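Local coordinates for ditrans,polycis-undecaprenyl-diphosphate synthase ((2E,6E)-farnesyl-diphosphate specific) (Acinetobacter baumannii, PDB 6ACS), which probably condenses isopentenyl diphosphate units one after another onto farnesyl diphosphate, giving the undecaprenyl diphosphate from which bacteria derive the lipid carrier for cell-wall sugars, at residues B[168-173]-B[197-202]; B[76-81]-B[107-112]. One frame throughout, in Å; residues are numbered along the deposited sequence.

Interaction 1 of 2, residues B[168-173]-B[197-202]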
loop_
_atom_site.group_PDB
_atom_site.type_symbol
_atom_site.label_atom_id
_atom_site.label_comp_id
_atom_site.label_asym_id
_atom_site.label_seq_id
_atom_site.Cartn_x
_atom_site.Cartn_y
_atom_site.Cartn_z
ATOM N N LEU B 168 5.095 -16.977 -4.722
ATOM C CA LEU B 168 5.492 -17.789 -3.579
ATOM C C LEU B 168 5.350 -17.000 -2.275
ATOM O O LEU B 168 4.818 -17.509 -1.278
ATOM C CB LEU B 168 6.922 -18.305 -3.794
ATOM C CG LEU B 168 7.430 -19.335 -2.767
ATOM C CD1 LEU B 168 8.478 -20.276 -3.388
ATOM C CD2 LEU B 168 8.031 -18.636 -1.535
ATOM N N PHE B 169 5.831 -15.761 -2.270
ATOM C CA PHE B 169 5.810 -14.939 -1.065
ATOM C C PHE B 169 4.392 -14.678 -0.590
ATOM O O PHE B 169 4.128 -14.677 0.617
ATOM C CB PHE B 169 6.528 -13.614 -1.343
ATOM C CG PHE B 169 6.668 -12.736 -0.129
ATOM C CD1 PHE B 169 7.667 -12.973 0.804
ATOM C CD2 PHE B 169 5.798 -11.673 0.071
ATOM C CE1 PHE B 169 7.792 -12.149 1.923
ATOM C CE2 PHE B 169 5.913 -10.859 1.168
ATOM C CZ PHE B 169 6.920 -11.088 2.098
ATOM N N ALA B 170 3.455 -14.507 -1.528
ATOM C CA ALA B 170 2.095 -14.136 -1.168
ATOM C C ALA B 170 1.444 -15.141 -0.222
ATOM O O ALA B 170 0.564 -14.766 0.574
ATOM C CB ALA B 170 1.265 -13.973 -2.450
ATOM N N LYS B 171 1.862 -16.413 -0.280
ATOM C CA LYS B 171 1.227 -17.448 0.529
ATOM C C LYS B 171 1.588 -17.349 2.005
ATOM O O LYS B 171 1.014 -18.082 2.811
ATOM C CB LYS B 171 1.573 -18.841 -0.002
ATOM C CG LYS B 171 1.097 -19.095 -1.432
ATOM C CD LYS B 171 -0.423 -19.002 -1.503
ATOM C CE LYS B 171 -0.957 -19.455 -2.848
ATOM N NZ LYS B 171 -2.378 -19.062 -3.034
ATOM N N TYR B 172 2.507 -16.465 2.369
ATOM C CA TYR B 172 2.930 -16.291 3.752
ATOM C C TYR B 172 2.405 -15.006 4.384
ATOM O O TYR B 172 2.602 -14.792 5.588
ATOM C CB TYR B 172 4.458 -16.292 3.819
ATOM C CG TYR B 172 5.068 -17.620 3.430
ATOM C CD1 TYR B 172 5.342 -17.925 2.100
ATOM C CD2 TYR B 172 5.381 -18.567 4.403
ATOM C CE1 TYR B 172 5.923 -19.147 1.738
ATOM C CE2 TYR B 172 5.964 -19.790 4.053
ATOM C CZ TYR B 172 6.236 -20.066 2.720
ATOM O OH TYR B 172 6.808 -21.272 2.353
ATOM N N VAL B 173 1.743 -14.170 3.619
ATOM C CA VAL B 173 1.183 -12.895 4.068
ATOM C C VAL B 173 -0.205 -13.148 4.631
ATOM O O VAL B 173 -0.938 -14.000 4.120
ATOM C CB VAL B 173 1.115 -11.898 2.896
ATOM C CG1 VAL B 173 0.575 -10.515 3.391
ATOM C CG2 VAL B 173 2.504 -11.741 2.242
ATOM N N LEU B 197 -2.909 -2.615 6.031
ATOM C CA LEU B 197 -2.799 -3.720 5.057
ATOM C C LEU B 197 -2.081 -3.374 3.745
ATOM O O LEU B 197 -2.674 -3.375 2.660
ATOM C CB LEU B 197 -4.196 -4.199 4.737
ATOM C CG LEU B 197 -5.019 -4.731 5.893
ATOM C CD1 LEU B 197 -6.460 -4.958 5.402
ATOM C CD2 LEU B 197 -4.395 -6.028 6.370
ATOM N N LEU B 198 -0.768 -3.175 3.832
ATOM C CA LEU B 198 -0.014 -2.658 2.684
ATOM C C LEU B 198 -0.028 -3.625 1.499
ATOM O O LEU B 198 -0.339 -3.238 0.362
ATOM C CB LEU B 198 1.430 -2.386 3.110
ATOM C CG LEU B 198 1.567 -1.464 4.316
ATOM C CD1 LEU B 198 3.046 -1.384 4.728
ATOM C CD2 LEU B 198 0.988 -0.063 4.048
ATOM N N TRP B 199 0.320 -4.887 1.741
ATOM C CA TRP B 199 0.303 -5.870 0.660
ATOM C C TRP B 199 -1.115 -6.083 0.142
ATOM O O TRP B 199 -1.355 -6.084 -1.074
ATOM C CB TRP B 199 0.914 -7.184 1.163
ATOM C CG TRP B 199 0.973 -8.302 0.151
ATOM C CD1 TRP B 199 -0.034 -9.187 -0.166
ATOM C CD2 TRP B 199 2.097 -8.672 -0.653
ATOM N NE1 TRP B 199 0.400 -10.074 -1.136
ATOM C CE2 TRP B 199 1.710 -9.782 -1.438
ATOM C CE3 TRP B 199 3.404 -8.176 -0.780
ATOM C CZ2 TRP B 199 2.577 -10.394 -2.335
ATOM C CZ3 TRP B 199 4.254 -8.798 -1.669
ATOM C CH2 TRP B 199 3.842 -9.876 -2.436
ATOM N N GLN B 200 -2.072 -6.261 1.063
ATOM C CA GLN B 200 -3.412 -6.703 0.708
ATOM C C GLN B 200 -4.244 -5.593 0.082
ATOM O O GLN B 200 -5.225 -5.884 -0.612
ATOM C CB GLN B 200 -4.131 -7.231 1.953
ATOM C CG GLN B 200 -3.403 -8.409 2.659
ATOM C CD GLN B 200 -2.407 -7.990 3.746
ATOM O OE1 GLN B 200 -1.861 -6.889 3.737
ATOM N NE2 GLN B 200 -2.166 -8.890 4.687
ATOM N N ALA B 201 -3.862 -4.343 0.291
ATOM C CA ALA B 201 -4.619 -3.212 -0.236
ATOM C C ALA B 201 -3.907 -2.548 -1.407
ATOM O O ALA B 201 -4.197 -1.384 -1.728
ATOM C CB ALA B 201 -4.894 -2.205 0.883
ATOM N N ALA B 202 -3.027 -3.287 -2.088
ATOM C CA ALA B 202 -2.226 -2.701 -3.160
ATOM C C ALA B 202 -3.081 -2.066 -4.237
ATOM O O ALA B 202 -2.645 -1.096 -4.875
ATOM C CB ALA B 202 -1.344 -3.754 -3.818
HETATM O O HOH W 1 -1.050 -12.663 -0.224
#
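A buried, largely apolar contact centred on a single indole joins helix 166-170 and the turn that follows it to the loop between strands 183-186 and 205-208. Trp199 reaches across with CG anti to its backbone N, and three side chains of 168-173 meet different parts of its ring system. Val173 sets CG2 over the five-membered ring, 4.1 Å from the centroid and 3° off the normal, a CH-pi contact with the methyl carbon almost directly above the ring centre. Its other methyl, CG1, anti to the backbone N, lies 3.8 Å from Trp199 CD1 and 3.4 Å from NE2 of Gln200. At the far end of the indole, an edge of the Phe169 ring approaches the six-membered ring, with CD2 3.7 Å from Trp199 CH2; the planes meet obliquely at 57°. Ala170 CB adds a contact 3.8 Å from Trp199 CZ2. The indole nitrogen is served through water: the molecule donates to Ala170 O at 2.8 Å and accepts a weak bond from Trp199 NE1. Gln200, bent at chi2 (90°), turns its amide back toward Val173, where NE2 is gripped by Asp142 OD2 and Ser174 O, which fixes the amide beside the methyl. The second subunit also packs here, its Met140 against Trp199 and its Ala147 against Phe169. An aromatic side chain thus ties two connecting segments of the cis-prenyltransferase fold together at the subunit interface of the homodimer.

Interaction 2 of 2, residues B[76-81]-B[107-112]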
loop_
_atom_site.group_PDB
_atom_site.type_symbol
_atom_site.label_atom_id
_atom_site.label_comp_id
_atom_site.label_asym_id
_atom_site.label_seq_id
_atom_site.Cartn_x
_atom_site.Cartn_y
_atom_site.Cartn_z
ATOM N N LEU B 76 -6.240 -2.469 30.456
ATOM C CA LEU B 76 -7.649 -2.148 30.229
ATOM C C LEU B 76 -8.053 -2.436 28.789
ATOM O O LEU B 76 -9.128 -2.990 28.538
ATOM C CB LEU B 76 -7.938 -0.686 30.565
ATOM C CG LEU B 76 -7.850 -0.226 32.012
ATOM C CD1 LEU B 76 -8.299 1.228 32.109
ATOM C CD2 LEU B 76 -8.700 -1.124 32.904
ATOM N N LEU B 77 -7.205 -2.060 27.828
ATOM C CA LEU B 77 -7.531 -2.298 26.426
ATOM C C LEU B 77 -7.624 -3.788 26.130
ATOM O O LEU B 77 -8.526 -4.230 25.409
ATOM C CB LEU B 77 -6.487 -1.637 25.526
ATOM C CG LEU B 77 -6.521 -0.114 25.481
ATOM C CD1 LEU B 77 -5.264 0.429 24.825
ATOM C CD2 LEU B 77 -7.774 0.348 24.729
ATOM N N MET B 78 -6.719 -4.582 26.708
ATOM C CA MET B 78 -6.758 -6.027 26.509
ATOM C C MET B 78 -8.022 -6.629 27.101
ATOM O O MET B 78 -8.659 -7.491 26.486
ATOM C CB MET B 78 -5.534 -6.675 27.157
ATOM C CG MET B 78 -4.209 -6.310 26.534
ATOM S SD MET B 78 -3.914 -7.136 24.971
ATOM C CE MET B 78 -4.612 -5.991 23.780
ATOM N N LYS B 79 -8.394 -6.194 28.304
ATOM C CA LYS B 79 -9.624 -6.691 28.914
ATOM C C LYS B 79 -10.839 -6.301 28.082
ATOM O O LYS B 79 -11.779 -7.093 27.922
ATOM C CB LYS B 79 -9.748 -6.160 30.343
ATOM C CG LYS B 79 -10.961 -6.699 31.073
ATOM C CD LYS B 79 -10.900 -8.223 31.132
ATOM C CE LYS B 79 -12.287 -8.840 31.250
ATOM N NZ LYS B 79 -12.220 -10.323 31.421
ATOM N N LEU B 80 -10.838 -5.082 27.543
ATOM C CA LEU B 80 -11.957 -4.656 26.714
ATOM C C LEU B 80 -12.055 -5.523 25.469
ATOM O O LEU B 80 -13.149 -5.940 25.076
ATOM C CB LEU B 80 -11.796 -3.184 26.345
ATOM C CG LEU B 80 -13.005 -2.492 25.732
ATOM C CD1 LEU B 80 -14.229 -2.647 26.630
ATOM C CD2 LEU B 80 -12.678 -1.020 25.514
ATOM N N LEU B 81 -10.912 -5.812 24.847
ATOM C CA LEU B 81 -10.897 -6.688 23.682
ATOM C C LEU B 81 -11.434 -8.071 24.026
ATOM O O LEU B 81 -12.255 -8.629 23.286
ATOM C CB LEU B 81 -9.470 -6.781 23.129
ATOM C CG LEU B 81 -9.234 -7.712 21.947
ATOM C CD1 LEU B 81 -10.066 -7.259 20.755
ATOM C CD2 LEU B 81 -7.748 -7.732 21.590
ATOM N N ARG B 107 3.530 -11.559 22.000
ATOM C CA ARG B 107 3.582 -10.761 23.217
ATOM C C ARG B 107 2.207 -10.490 23.819
ATOM O O ARG B 107 2.087 -9.645 24.711
ATOM C CB ARG B 107 4.347 -9.459 22.969
ATOM C CG ARG B 107 5.814 -9.704 22.600
ATOM C CD ARG B 107 6.630 -8.423 22.526
ATOM N NE ARG B 107 6.000 -7.404 21.690
ATOM C CZ ARG B 107 6.158 -7.315 20.372
ATOM N NH1 ARG B 107 6.933 -8.182 19.732
ATOM N NH2 ARG B 107 5.543 -6.354 19.693
ATOM N N LEU B 108 1.165 -11.203 23.370
ATOM C CA LEU B 108 -0.157 -11.003 23.943
ATOM C C LEU B 108 -0.331 -11.844 25.205
ATOM O O LEU B 108 0.293 -12.902 25.343
ATOM C CB LEU B 108 -1.235 -11.385 22.942
ATOM C CG LEU B 108 -1.310 -10.574 21.660
ATOM C CD1 LEU B 108 -2.475 -11.084 20.826
ATOM C CD2 LEU B 108 -1.490 -9.104 22.010
ATOM N N PRO B 109 -1.190 -11.414 26.132
ATOM C CA PRO B 109 -1.477 -12.260 27.297
ATOM C C PRO B 109 -2.002 -13.613 26.842
ATOM O O PRO B 109 -2.768 -13.713 25.880
ATOM C CB PRO B 109 -2.551 -11.472 28.062
ATOM C CG PRO B 109 -2.466 -10.067 27.546
ATOM C CD PRO B 109 -1.986 -10.172 26.127
ATOM N N SER B 110 -1.584 -14.661 27.553
ATOM C CA SER B 110 -1.953 -16.016 27.155
ATOM C C SER B 110 -3.465 -16.214 27.153
ATOM O O SER B 110 -3.987 -16.969 26.324
ATOM C CB SER B 110 -1.265 -17.038 28.062
ATOM O OG SER B 110 -1.534 -16.775 29.425
ATOM N N HIS B 111 -4.183 -15.552 28.065
ATOM C CA HIS B 111 -5.635 -15.704 28.108
ATOM C C HIS B 111 -6.285 -15.111 26.860
ATOM O O HIS B 111 -7.255 -15.669 26.329
ATOM C CB HIS B 111 -6.195 -15.050 29.367
ATOM C CG HIS B 111 -7.638 -15.358 29.612
ATOM N ND1 HIS B 111 -8.062 -16.577 30.102
ATOM C CD2 HIS B 111 -8.758 -14.619 29.422
ATOM C CE1 HIS B 111 -9.378 -16.570 30.216
ATOM N NE2 HIS B 111 -9.824 -15.395 29.807
ATOM N N LEU B 112 -5.762 -13.981 26.378
ATOM C CA LEU B 112 -6.268 -13.399 25.138
ATOM C C LEU B 112 -5.965 -14.294 23.945
ATOM O O LEU B 112 -6.800 -14.439 23.046
ATOM C CB LEU B 112 -5.667 -12.012 24.914
ATOM C CG LEU B 112 -6.010 -11.340 23.573
ATOM C CD1 LEU B 112 -7.514 -11.199 23.357
ATOM C CD2 LEU B 112 -5.320 -9.997 23.448
#
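Along helix 71-95, the segment 76-81 presents Met78 and then Leu81, one turn later, to the start of helix 110-123. Met78 leaves the backbone with CG anti to the carbonyl carbon, then bends at chi2 (-75°) and chi3 (90°), a folded course that brings SD, more than the terminal methyl, into the contact. The sulfur sits 3.5 Å from Leu112 CD2 and 3.8 Å from Pro109 CD, while CD2 of Leu108 stands more loosely beside it at 4.3 Å. Pro109 occupies the N-cap position of helix 110-123, so Met78 packs against the very beginning of that helix. Here two helices of the cis-prenyltransferase fold, separated in sequence by strand 97-102 at one outer end of the parallel sheet, meet through apolar side chains. Leu81 follows with CG anti to the backbone N, as in Leu112, and the two leucines cross at about a right angle. CD2 of Leu81 rests across the fork of Leu112, 3.8 Å from its CD2 and 3.9 Å from its CD1. Beyond this pair, Leu112 also packs on Glu82 and Ile85 of helix 71-95, and Leu81 on Val135.

Overall arrangement
Taken together, the two contacts illustrate how connections around one parallel sheet are fastened locally. Interaction 2 comes first in the chain and closes before interaction 1 opens; their centres are about 26 Å apart and their nearest atoms about 15 Å, so they do not touch. Interaction 2 joins the helices that precede and follow strand 97-102, one outermost strand, near the surface. Interaction 1 belongs to the other side of the strand order, in the segments before strand 183-186 and leading into outermost strand 205-208. Only interaction 1 meets the second subunit, which relates it to dimer assembly, whereas interaction 2 is packing within a single subunit.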